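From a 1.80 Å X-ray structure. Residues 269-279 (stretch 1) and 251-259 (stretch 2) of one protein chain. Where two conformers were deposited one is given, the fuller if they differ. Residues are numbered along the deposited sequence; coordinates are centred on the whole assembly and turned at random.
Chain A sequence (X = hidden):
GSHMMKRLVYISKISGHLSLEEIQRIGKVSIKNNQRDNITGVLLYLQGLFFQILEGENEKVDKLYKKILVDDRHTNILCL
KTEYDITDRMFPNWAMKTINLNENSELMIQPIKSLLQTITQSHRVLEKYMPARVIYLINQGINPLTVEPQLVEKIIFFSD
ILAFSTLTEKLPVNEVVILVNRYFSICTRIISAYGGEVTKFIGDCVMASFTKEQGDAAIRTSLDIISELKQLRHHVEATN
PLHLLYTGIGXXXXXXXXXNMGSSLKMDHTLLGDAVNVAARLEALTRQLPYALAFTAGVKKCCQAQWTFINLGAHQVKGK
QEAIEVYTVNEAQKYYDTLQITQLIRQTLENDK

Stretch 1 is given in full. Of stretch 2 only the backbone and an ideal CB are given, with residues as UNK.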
# COMPACT_ATOMS: atom_id res chain seq x y z
N HIS A 269 -2.54 -4.09 5.28
CA HIS A 269 -3.72 -3.71 5.94
C HIS A 269 -4.82 -4.23 5.02
O HIS A 269 -4.83 -3.92 3.87
CB HIS A 269 -3.84 -2.24 5.88
CG HIS A 269 -5.06 -1.74 6.55
ND1 HIS A 269 -6.07 -1.13 5.86
CD2 HIS A 269 -5.43 -1.74 7.84
CE1 HIS A 269 -7.01 -0.77 6.70
NE2 HIS A 269 -6.65 -1.14 7.91
N THR A 270 -5.73 -5.00 5.55
CA THR A 270 -6.78 -5.56 4.74
C THR A 270 -8.13 -5.42 5.45
O THR A 270 -8.19 -5.13 6.63
CB THR A 270 -6.44 -7.03 4.41
OG1 THR A 270 -5.04 -7.16 4.18
CG2 THR A 270 -7.20 -7.60 3.17
N LEU A 271 -9.19 -5.60 4.69
CA LEU A 271 -10.54 -5.58 5.18
C LEU A 271 -11.12 -6.85 4.66
O LEU A 271 -11.08 -7.11 3.51
CB LEU A 271 -11.33 -4.37 4.69
CG LEU A 271 -10.88 -2.99 5.12
CD1 LEU A 271 -11.54 -1.97 4.24
CD2 LEU A 271 -11.15 -2.72 6.56
N LEU A 272 -11.66 -7.63 5.57
CA LEU A 272 -12.21 -8.95 5.27
C LEU A 272 -13.68 -8.95 5.64
O LEU A 272 -14.03 -8.62 6.77
CB LEU A 272 -11.54 -10.06 6.08
CG LEU A 272 -10.08 -10.47 5.97
CD1 LEU A 272 -9.85 -11.62 6.93
CD2 LEU A 272 -9.72 -10.87 4.55
N GLY A 273 -14.52 -9.36 4.70
CA GLY A 273 -15.92 -9.57 5.02
C GLY A 273 -16.77 -9.51 3.78
O GLY A 273 -16.35 -9.01 2.74
N ASP A 274 -18.00 -10.01 3.93
CA ASP A 274 -18.95 -10.06 2.82
C ASP A 274 -19.14 -8.69 2.19
O ASP A 274 -19.32 -8.58 0.97
CB ASP A 274 -20.30 -10.59 3.32
CG ASP A 274 -20.50 -12.04 2.98
OD1 ASP A 274 -19.99 -12.47 1.93
OD2 ASP A 274 -21.17 -12.74 3.77
N ALA A 275 -19.12 -7.64 3.00
CA ALA A 275 -19.40 -6.30 2.49
C ALA A 275 -18.42 -5.90 1.39
O ALA A 275 -18.79 -5.14 0.48
CB ALA A 275 -19.36 -5.29 3.63
N VAL A 276 -17.18 -6.39 1.44
CA VAL A 276 -16.21 -6.03 0.40
C VAL A 276 -16.67 -6.57 -0.95
O VAL A 276 -16.72 -5.85 -1.94
CB VAL A 276 -14.81 -6.54 0.77
CG1 VAL A 276 -13.83 -6.27 -0.36
CG2 VAL A 276 -14.33 -5.90 2.07
N ASN A 277 -17.00 -7.87 -1.00
CA ASN A 277 -17.47 -8.46 -2.25
C ASN A 277 -18.77 -7.81 -2.71
O ASN A 277 -18.96 -7.58 -3.91
CB ASN A 277 -17.66 -9.96 -2.08
CG ASN A 277 -18.22 -10.62 -3.32
OD1 ASN A 277 -17.82 -10.30 -4.44
ND2 ASN A 277 -19.18 -11.53 -3.14
N VAL A 278 -19.68 -7.51 -1.78
CA VAL A 278 -20.97 -6.95 -2.18
C VAL A 278 -20.79 -5.57 -2.80
O VAL A 278 -21.40 -5.26 -3.83
CB VAL A 278 -21.94 -6.90 -0.99
CG1 VAL A 278 -23.22 -6.16 -1.39
CG2 VAL A 278 -22.28 -8.30 -0.54
N ALA A 279 -19.93 -4.73 -2.21
CA ALA A 279 -19.73 -3.40 -2.76
C ALA A 279 -19.15 -3.48 -4.17
O ALA A 279 -19.56 -2.73 -5.06
CB ALA A 279 -18.82 -2.58 -1.84
N UNK A 251 -21.79 0.73 -2.93
CA UNK A 251 -21.57 0.86 -1.50
C UNK A 251 -22.24 -0.30 -0.78
O UNK A 251 -23.36 -0.70 -1.12
CB UNK A 251 -22.10 2.20 -0.98
N UNK A 252 -21.57 -0.81 0.26
CA UNK A 252 -22.17 -1.86 1.07
C UNK A 252 -21.92 -1.51 2.53
O UNK A 252 -21.16 -0.60 2.85
CB UNK A 252 -21.60 -3.24 0.72
N UNK A 253 -22.61 -2.22 3.41
CA UNK A 253 -22.47 -2.02 4.84
C UNK A 253 -22.44 -3.36 5.53
O UNK A 253 -23.27 -4.23 5.25
CB UNK A 253 -23.60 -1.15 5.39
N UNK A 254 -21.49 -3.55 6.45
CA UNK A 254 -21.49 -4.81 7.17
C UNK A 254 -20.30 -4.90 8.09
O UNK A 254 -19.51 -3.96 8.22
CB UNK A 254 -21.50 -5.99 6.20
N UNK A 255 -20.22 -6.06 8.73
CA UNK A 255 -19.10 -6.42 9.60
C UNK A 255 -17.89 -6.76 8.76
O UNK A 255 -17.97 -7.61 7.86
CB UNK A 255 -19.46 -7.59 10.51
N UNK A 256 -16.78 -6.10 9.03
CA UNK A 256 -15.53 -6.41 8.35
C UNK A 256 -14.44 -6.46 9.39
O UNK A 256 -14.46 -5.72 10.37
CB UNK A 256 -15.21 -5.39 7.26
N UNK A 257 -13.51 -7.38 9.20
CA UNK A 257 -12.33 -7.46 10.04
C UNK A 257 -11.30 -6.51 9.45
O UNK A 257 -11.01 -6.57 8.25
CB UNK A 257 -11.79 -8.89 10.13
N UNK A 258 -10.75 -5.63 10.28
CA UNK A 258 -9.76 -4.66 9.84
C UNK A 258 -8.48 -4.89 10.61
O UNK A 258 -8.51 -5.01 11.84
CB UNK A 258 -10.26 -3.23 10.03
N UNK A 259 -7.36 -4.96 9.91
CA UNK A 259 -6.09 -5.15 10.58
C UNK A 259 -5.02 -5.70 9.65
O UNK A 259 -5.19 -5.77 8.44
CB UNK A 259 -6.27 -6.09 11.78

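Position 251 has its CA-to-CB bond pointing away from stretch 1, and nothing of that stretch lies within 5.5 Å of the ideal CB. The local evidence therefore sets no limit on size or polarity. The residue is Leu251.

At 252 the bond points toward the helix. The ideal CB of 252 is 3.4 Å from Ala275 O, 3.7 Å from Ala279 N and 4.0 Å from Val278 CG1, so room is short, and a carbonyl oxygen is on offer. Alanine, serine or cysteine would suit, a small donor best. Ser252 takes chi1 near 67° (p) and donates from OG to Ala275 O at 2.4 Å, a very short hydrogen bond. Ala275 O also accepts Ala279 N at 3.0 Å within the helix.

Position 253 points away into space free of stretch 1, and many side chains would do; it is Tyr253.

At 254 the backbone is extended, phi/psi 176/-177, and an ideal CB of 254 would point toward the helix, a tight 3.4 Å from Ala275 CB. Glycine fits most easily, and Gly254 N lies 3.9 Å from Ala275 CB.

Position 255 points sideways, with nothing of stretch 1 within 5.5 Å of its ideal CB, so a polar or long residue is as plausible as any. His255 leads its ring away; its carbonyl does the local work, accepting from water 1 (His255 O to water O, 2.6 Å), which in turn accepts from Ala275 N at 2.8 Å.

The ideal CB of 256 also points sideways, 3.5 Å from Leu272 O and 4.8 Å from Leu271 CB, with the methyl of Ala275 within reach of a branched chain. Valine or isoleucine would suit. Val256, chi1 -64° (m), places CG1 4.0 Å from Ala275 CB and CG2 4.3 Å from Leu271 CD2.

Position 257 pairs with Leu272, side chains on the same sheet face, favouring an apolar residue. Ile257 brings its CB 4.2 Å from Leu272 CB. The backbones exchange hydrogen bonds, Ile257 N to Leu272 O at 2.8 Å and Leu272 N to Ile257 O at 3.0 Å.

Position 258 shares the face of Leu271. Its ideal CB lies 3.6 Å from Leu271 CD2 and 4.7 Å from His269 NE2. An apolar chain could pack here; a longer polar one could reach the imidazole. Glu258 does so, OE1 lying 3.0 Å from His269 NE2, near the ring plane at its edge.

At 259, phi/psi of 159/-171 would jam a CB against the preceding carbonyl, calling for glycine. Gly259 O accepts Thr270 N at 3.0 Å.

Stretch 2 251-259: LSYGHVIEG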
# COMPACT_ATOMS: atom_id res chain seq x y z
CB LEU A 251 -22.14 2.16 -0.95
CG LEU A 251 -21.82 3.48 -1.64
CD1 LEU A 251 -22.65 4.57 -1.00
CD2 LEU A 251 -20.34 3.80 -1.51
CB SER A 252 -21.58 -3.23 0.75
OG SER A 252 -20.22 -3.27 1.15
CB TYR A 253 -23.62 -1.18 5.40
CG TYR A 253 -23.57 -1.03 6.90
CD1 TYR A 253 -22.54 -0.32 7.50
CD2 TYR A 253 -24.55 -1.58 7.71
CE1 TYR A 253 -22.49 -0.16 8.88
CE2 TYR A 253 -24.51 -1.42 9.09
CZ TYR A 253 -23.47 -0.72 9.66
OH TYR A 253 -23.43 -0.56 11.03
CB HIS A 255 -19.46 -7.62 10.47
CG HIS A 255 -20.67 -7.40 11.32
ND1 HIS A 255 -21.40 -6.23 11.29
CD2 HIS A 255 -21.28 -8.20 12.22
CE1 HIS A 255 -22.40 -6.32 12.13
NE2 HIS A 255 -22.36 -7.50 12.71
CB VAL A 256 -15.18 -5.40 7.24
CG1 VAL A 256 -16.24 -5.43 6.13
CG2 VAL A 256 -15.06 -4.00 7.80
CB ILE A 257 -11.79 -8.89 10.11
CG1 ILE A 257 -12.88 -9.82 10.67
CG2 ILE A 257 -10.52 -8.96 10.96
CD1 ILE A 257 -12.49 -11.28 10.65
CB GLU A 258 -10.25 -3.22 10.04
CG GLU A 258 -9.18 -2.17 9.74
CD GLU A 258 -9.75 -0.78 9.48
OE1 GLU A 258 -9.52 -0.23 8.38
OE2 GLU A 258 -10.43 -0.23 10.38
O HOH W 1 -19.45 -7.90 5.72
O HOH W 2 -16.20 -10.33 8.72
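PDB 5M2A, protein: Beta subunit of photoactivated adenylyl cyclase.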